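Local atomic coordinates of kallistatin (Homo sapiens, PDB entry 6F4V), a protein that inhibits the serine protease tissue kallikrein as a serpin, forming a stable equimolar complex with the enzyme and being cleaved at its reactive site. Residues A[279-285]-A[314-320]. Sequence-based numbering, arbitrary orientation.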
loop_
_atom_site.group_PDB
_atom_site.type_symbol
_atom_site.label_atom_id
_atom_site.label_comp_id
_atom_site.label_asym_id
_atom_site.label_seq_id
_atom_site.Cartn_x
_atom_site.Cartn_y
_atom_site.Cartn_z
ATOM N N GLY A 279 -9.549 -1.572 2.491
ATOM C CA GLY A 279 -9.248 -0.632 3.552
ATOM C C GLY A 279 -9.549 0.780 3.146
ATOM O O GLY A 279 -9.441 1.127 1.983
ATOM N N SER A 280 -9.868 1.625 4.129
ATOM C CA SER A 280 -10.235 3.002 3.873
ATOM C C SER A 280 -9.785 3.820 5.064
ATOM O O SER A 280 -10.221 3.552 6.172
ATOM C CB SER A 280 -11.747 3.156 3.669
ATOM O OG SER A 280 -12.025 4.512 3.338
ATOM N N TYR A 281 -8.880 4.762 4.832
ATOM C CA TYR A 281 -8.186 5.486 5.897
ATOM C C TYR A 281 -8.252 6.982 5.674
ATOM O O TYR A 281 -8.151 7.481 4.543
ATOM C CB TYR A 281 -6.715 5.004 6.036
ATOM C CG TYR A 281 -6.675 3.493 6.174
ATOM C CD1 TYR A 281 -6.988 2.873 7.374
ATOM C CD2 TYR A 281 -6.430 2.681 5.064
ATOM C CE1 TYR A 281 -7.025 1.492 7.489
ATOM C CE2 TYR A 281 -6.466 1.303 5.161
ATOM C CZ TYR A 281 -6.771 0.705 6.377
ATOM O OH TYR A 281 -6.844 -0.656 6.541
ATOM N N VAL A 282 -8.377 7.698 6.789
ATOM C CA VAL A 282 -8.313 9.149 6.815
ATOM C C VAL A 282 -6.921 9.532 7.314
ATOM O O VAL A 282 -6.649 9.603 8.531
ATOM C CB VAL A 282 -9.436 9.744 7.696
ATOM C CG1 VAL A 282 -9.440 11.258 7.587
ATOM C CG2 VAL A 282 -10.788 9.203 7.257
ATOM N N LEU A 283 -6.011 9.738 6.364
ATOM C CA LEU A 283 -4.612 9.943 6.701
ATOM C C LEU A 283 -4.360 11.213 7.511
ATOM O O LEU A 283 -3.465 11.224 8.358
ATOM C CB LEU A 283 -3.772 9.967 5.442
ATOM C CG LEU A 283 -3.758 8.687 4.603
ATOM C CD1 LEU A 283 -2.790 8.825 3.444
ATOM C CD2 LEU A 283 -3.439 7.434 5.407
ATOM N N ASP A 284 -5.157 12.253 7.279
ATOM C CA ASP A 284 -5.020 13.490 8.074
ATOM C C ASP A 284 -5.312 13.262 9.551
ATOM O O ASP A 284 -4.784 14.006 10.378
ATOM C CB ASP A 284 -5.861 14.656 7.526
ATOM C CG ASP A 284 -7.291 14.309 7.396
ATOM O OD1 ASP A 284 -7.647 13.739 6.344
ATOM O OD2 ASP A 284 -8.043 14.548 8.377
ATOM N N GLN A 285 -6.095 12.225 9.870
ATOM C CA GLN A 285 -6.367 11.820 11.252
ATOM C C GLN A 285 -5.354 10.827 11.817
ATOM O O GLN A 285 -5.122 10.821 13.027
ATOM C CB GLN A 285 -7.816 11.304 11.400
ATOM C CG GLN A 285 -8.847 12.414 11.199
ATOM C CD GLN A 285 -10.290 11.905 11.103
ATOM O OE1 GLN A 285 -10.534 10.707 11.160
ATOM N NE2 GLN A 285 -11.252 12.830 10.940
ATOM N N SER A 314 -5.382 20.087 4.046
ATOM C CA SER A 314 -6.778 19.796 4.254
ATOM C C SER A 314 -6.894 18.255 4.397
ATOM O O SER A 314 -6.106 17.658 5.127
ATOM C CB SER A 314 -7.647 20.396 3.143
ATOM O OG SER A 314 -9.021 20.394 3.549
ATOM N N LYS A 315 -7.858 17.612 3.754
ATOM C CA LYS A 315 -8.099 16.193 3.965
ATOM C C LYS A 315 -7.126 15.355 3.131
ATOM O O LYS A 315 -6.713 15.767 2.044
ATOM C CB LYS A 315 -9.537 15.821 3.570
ATOM C CG LYS A 315 -10.661 16.454 4.409
ATOM C CD LYS A 315 -10.569 16.194 5.910
ATOM C CE LYS A 315 -10.973 14.765 6.258
ATOM N NZ LYS A 315 -10.785 14.466 7.700
ATOM N N SER A 316 -6.826 14.162 3.631
ATOM C CA SER A 316 -5.998 13.167 2.915
ATOM C C SER A 316 -6.566 11.774 3.127
ATOM O O SER A 316 -6.734 11.327 4.283
ATOM C CB SER A 316 -4.526 13.208 3.388
ATOM O OG SER A 316 -3.711 12.229 2.724
ATOM N N PHE A 317 -6.903 11.096 2.019
ATOM C CA PHE A 317 -7.534 9.778 2.079
ATOM C C PHE A 317 -6.658 8.722 1.462
ATOM O O PHE A 317 -5.832 9.014 0.590
ATOM C CB PHE A 317 -8.894 9.806 1.374
ATOM C CG PHE A 317 -9.837 10.807 1.963
ATOM C CD1 PHE A 317 -10.463 10.553 3.200
ATOM C CD2 PHE A 317 -10.068 12.017 1.330
ATOM C CE1 PHE A 317 -11.342 11.481 3.761
ATOM C CE2 PHE A 317 -10.934 12.958 1.903
ATOM C CZ PHE A 317 -11.560 12.688 3.105
ATOM N N HIS A 318 -6.822 7.498 1.930
ATOM C CA HIS A 318 -6.206 6.341 1.299
ATOM C C HIS A 318 -7.228 5.203 1.250
ATOM O O HIS A 318 -7.860 4.909 2.256
ATOM C CB HIS A 318 -4.972 5.864 2.078
ATOM C CG HIS A 318 -4.265 4.727 1.407
ATOM N ND1 HIS A 318 -3.430 4.918 0.331
ATOM C CD2 HIS A 318 -4.286 3.396 1.642
ATOM C CE1 HIS A 318 -2.972 3.741 -0.072
ATOM N NE2 HIS A 318 -3.487 2.799 0.703
ATOM N N LYS A 319 -7.439 4.614 0.078
ATOM C CA LYS A 319 -8.262 3.432 -0.057
ATOM C C LYS A 319 -7.526 2.380 -0.828
ATOM O O LYS A 319 -6.711 2.689 -1.710
ATOM C CB LYS A 319 -9.567 3.741 -0.778
ATOM C CG LYS A 319 -10.428 4.766 -0.057
ATOM C CD LYS A 319 -11.703 5.075 -0.843
ATOM C CE LYS A 319 -12.874 4.220 -0.406
ATOM N NZ LYS A 319 -14.171 4.739 -0.951
ATOM N N ALA A 320 -7.823 1.140 -0.501
ATOM C CA ALA A 320 -7.163 0.019 -1.131
ATOM C C ALA A 320 -8.064 -1.215 -1.172
ATOM O O ALA A 320 -8.901 -1.404 -0.276
ATOM C CB ALA A 320 -5.877 -0.307 -0.420
#
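Y281 and H318 form a hydrogen-bonded antiparallel pair: Y281 N reaches H318 O at 2.8 Å, and H318 N returns to Y281 O. G279 and A320 repeat the exchange. Where strand 269-282 turns into a helix, L283 N makes a weak, bent bond to S316 O. The D284 carboxylate sits between backbone N and carbonyl carbon (chi1 55°). Somewhat out of its plane, OD1 accepts S316 N on the anti side at 2.9 Å, nearly straight at 170°, and OD2 salt-bridges K315 NZ on the syn side at 2.8 Å. With alanine in place of D284, S316 N and the K315 ammonium would probably lose these mates, leaving the weak L283 bond to tie helix start to strand end. Side chains pack on both sides of the pair: V282 CG2 meets the F317 ring edge at CE1 (4.2 Å); on the other, Y281 CD2 lies at the H318 ring edge and L283 CD1, from the helix start, rests on H318 CB (3.9 Å). That side packs on helix 33-44, whose Y40 OH hydrogen-bonds S316 OG. T335 OG1 holds H318 ND1 from strand 328-340, probably the cleaved reactive loop inserted as s4A of serpin sheet A, beside s5A (312-324) and then s6A (269-282).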